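Local coordinates for glucose-6-phosphate 1-dehydrogenase (Kluyveromyces lactis, PDB 7E6I), which catalyses the NADP+-dependent oxidation of glucose 6-phosphate to 6-phosphogluconolactone, the first step of the oxidative pentose phosphate pathway, at residues N8-I13 with K102-F107. Residues are numbered along the deposited sequence; the frame is centred on the assembly and turned at random.
Sequences NTVITI and KIIEEF
Ile104 turns its CG1 away from its own carbonyl carbon (chi1 -73°) and then runs on extended through CD1 (chi2 175°), which carries it to Val10 and Thr12; Phe107 swings its ring opposite its backbone N (chi1 168°) to meet Asn8. The contact lies in the Rossmann-type coenzyme domain, where strand 10-14, inside the parallel sheet, is covered on this face by helix 94-110. Val10 and Ile104 cross at about a right angle, and both branches of each take part: CG2 of Val10 sits 3.8 Å from CG1 of Ile104, while CG1 of Val10 lies 3.9 Å from CG2 of Ile104. Ile104 also touches Ile45 and Arg118 on the two flanking strands. With an alanine here, Val10 would probably face a gap and Thr12 OG1 would be likely to lose its CD1 neighbour. On the other face, Ile11 and Ile13 pack against helix 19-34, so alternate residues of the strand serve opposite layers. Just beyond the strand, the run from Gly15 to Lys22 probably binds NADP+. Two residues ahead of Val10, the Asn8 carbonyl O lies at the edge of the Phe107 ring, near its plane, 3.6 Å from Phe107 CE2.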
loop_
_atom_site.group_PDB
_atom_site.type_symbol
_atom_site.label_atom_id
_atom_site.label_comp_id
_atom_site.label_asym_id
_atom_site.label_seq_id
_atom_site.Cartn_x
_atom_site.Cartn_y
_atom_site.Cartn_z
ATOM N N ASN A 8 25.127 -3.163 14.923
ATOM C CA ASN A 8 26.119 -3.139 13.844
ATOM C C ASN A 8 25.520 -3.531 12.495
ATOM O O ASN A 8 26.225 -4.015 11.603
ATOM C CB ASN A 8 27.320 -4.026 14.186
ATOM C CG ASN A 8 27.834 -3.774 15.585
ATOM O OD1 ASN A 8 27.923 -2.625 16.022
ATOM N ND2 ASN A 8 28.134 -4.845 16.311
ATOM N N THR A 9 24.221 -3.311 12.331
ATOM C CA THR A 9 23.595 -3.452 11.029
ATOM C C THR A 9 23.931 -2.255 10.150
ATOM O O THR A 9 23.911 -1.102 10.596
ATOM C CB THR A 9 22.084 -3.586 11.183
ATOM O OG1 THR A 9 21.646 -2.754 12.264
ATOM C CG2 THR A 9 21.754 -4.988 11.534
ATOM N N VAL A 10 24.256 -2.530 8.895
ATOM C CA VAL A 10 24.510 -1.478 7.925
ATOM C C VAL A 10 23.315 -1.411 6.982
ATOM O O VAL A 10 22.946 -2.404 6.340
ATOM C CB VAL A 10 25.837 -1.693 7.179
ATOM C CG1 VAL A 10 26.036 -3.161 6.877
ATOM C CG2 VAL A 10 25.899 -0.837 5.900
ATOM N N ILE A 11 22.690 -0.246 6.933
ATOM C CA ILE A 11 21.594 0.029 6.023
ATOM C C ILE A 11 22.145 0.923 4.923
ATOM O O ILE A 11 22.562 2.055 5.192
ATOM C CB ILE A 11 20.419 0.695 6.755
ATOM C CG1 ILE A 11 19.838 -0.256 7.805
ATOM C CG2 ILE A 11 19.352 1.135 5.787
ATOM C CD1 ILE A 11 18.929 0.440 8.823
ATOM N N THR A 12 22.156 0.423 3.688
ATOM C CA THR A 12 22.524 1.227 2.528
ATOM C C THR A 12 21.266 1.606 1.754
ATOM O O THR A 12 20.503 0.728 1.342
ATOM C CB THR A 12 23.495 0.483 1.613
ATOM O OG1 THR A 12 24.578 -0.046 2.381
ATOM C CG2 THR A 12 24.037 1.422 0.563
ATOM N N ILE A 13 21.069 2.906 1.541
ATOM C CA ILE A 13 19.929 3.429 0.787
ATOM C C ILE A 13 20.440 3.834 -0.590
ATOM O O ILE A 13 21.058 4.890 -0.750
ATOM C CB ILE A 13 19.255 4.610 1.493
ATOM C CG1 ILE A 13 18.708 4.197 2.856
ATOM C CG2 ILE A 13 18.116 5.155 0.649
ATOM C CD1 ILE A 13 19.717 4.338 3.965
ATOM N N LYS A 102 34.164 -2.136 0.817
ATOM C CA LYS A 102 35.288 -1.836 1.701
ATOM C C LYS A 102 34.851 -1.003 2.900
ATOM O O LYS A 102 35.222 -1.305 4.039
ATOM C CB LYS A 102 36.397 -1.116 0.930
ATOM N N ILE A 103 34.075 0.059 2.661
ATOM C CA ILE A 103 33.511 0.826 3.771
ATOM C C ILE A 103 32.804 -0.099 4.751
ATOM O O ILE A 103 32.959 0.028 5.973
ATOM C CB ILE A 103 32.556 1.913 3.244
ATOM C CG1 ILE A 103 33.141 2.589 2.004
ATOM C CG2 ILE A 103 32.240 2.936 4.340
ATOM C CD1 ILE A 103 32.389 3.828 1.572
ATOM N N ILE A 104 32.035 -1.061 4.233
ATOM C CA ILE A 104 31.200 -1.886 5.100
ATOM C C ILE A 104 32.048 -2.886 5.875
ATOM O O ILE A 104 31.893 -3.045 7.091
ATOM C CB ILE A 104 30.095 -2.587 4.281
ATOM C CG1 ILE A 104 29.024 -1.581 3.852
ATOM C CG2 ILE A 104 29.458 -3.724 5.081
ATOM C CD1 ILE A 104 27.970 -2.159 2.941
ATOM N N GLU A 105 32.964 -3.568 5.189
ATOM C CA GLU A 105 33.831 -4.524 5.874
ATOM C C GLU A 105 34.742 -3.836 6.885
ATOM O O GLU A 105 35.083 -4.428 7.915
ATOM C CB GLU A 105 34.637 -5.309 4.843
ATOM C CG GLU A 105 33.788 -6.289 4.045
ATOM C CD GLU A 105 34.572 -7.057 2.988
ATOM O OE1 GLU A 105 34.094 -8.130 2.557
ATOM O OE2 GLU A 105 35.658 -6.588 2.570
ATOM N N GLU A 106 35.138 -2.589 6.617
ATOM C CA GLU A 106 35.878 -1.811 7.609
ATOM C C GLU A 106 35.063 -1.638 8.882
ATOM O O GLU A 106 35.561 -1.871 9.989
ATOM C CB GLU A 106 36.250 -0.443 7.037
ATOM C CG GLU A 106 37.588 -0.401 6.332
ATOM C CD GLU A 106 38.241 0.978 6.380
ATOM O OE1 GLU A 106 37.755 1.911 5.692
ATOM O OE2 GLU A 106 39.249 1.127 7.103
ATOM N N PHE A 107 33.802 -1.219 8.737
ATOM C CA PHE A 107 32.929 -1.031 9.890
ATOM C C PHE A 107 32.627 -2.356 10.575
ATOM O O PHE A 107 32.603 -2.430 11.809
ATOM C CB PHE A 107 31.639 -0.334 9.449
ATOM C CG PHE A 107 30.550 -0.337 10.488
ATOM C CD1 PHE A 107 30.502 0.647 11.464
ATOM C CD2 PHE A 107 29.560 -1.314 10.479
ATOM C CE1 PHE A 107 29.495 0.656 12.421
ATOM C CE2 PHE A 107 28.555 -1.315 11.435
ATOM C CZ PHE A 107 28.523 -0.325 12.407
#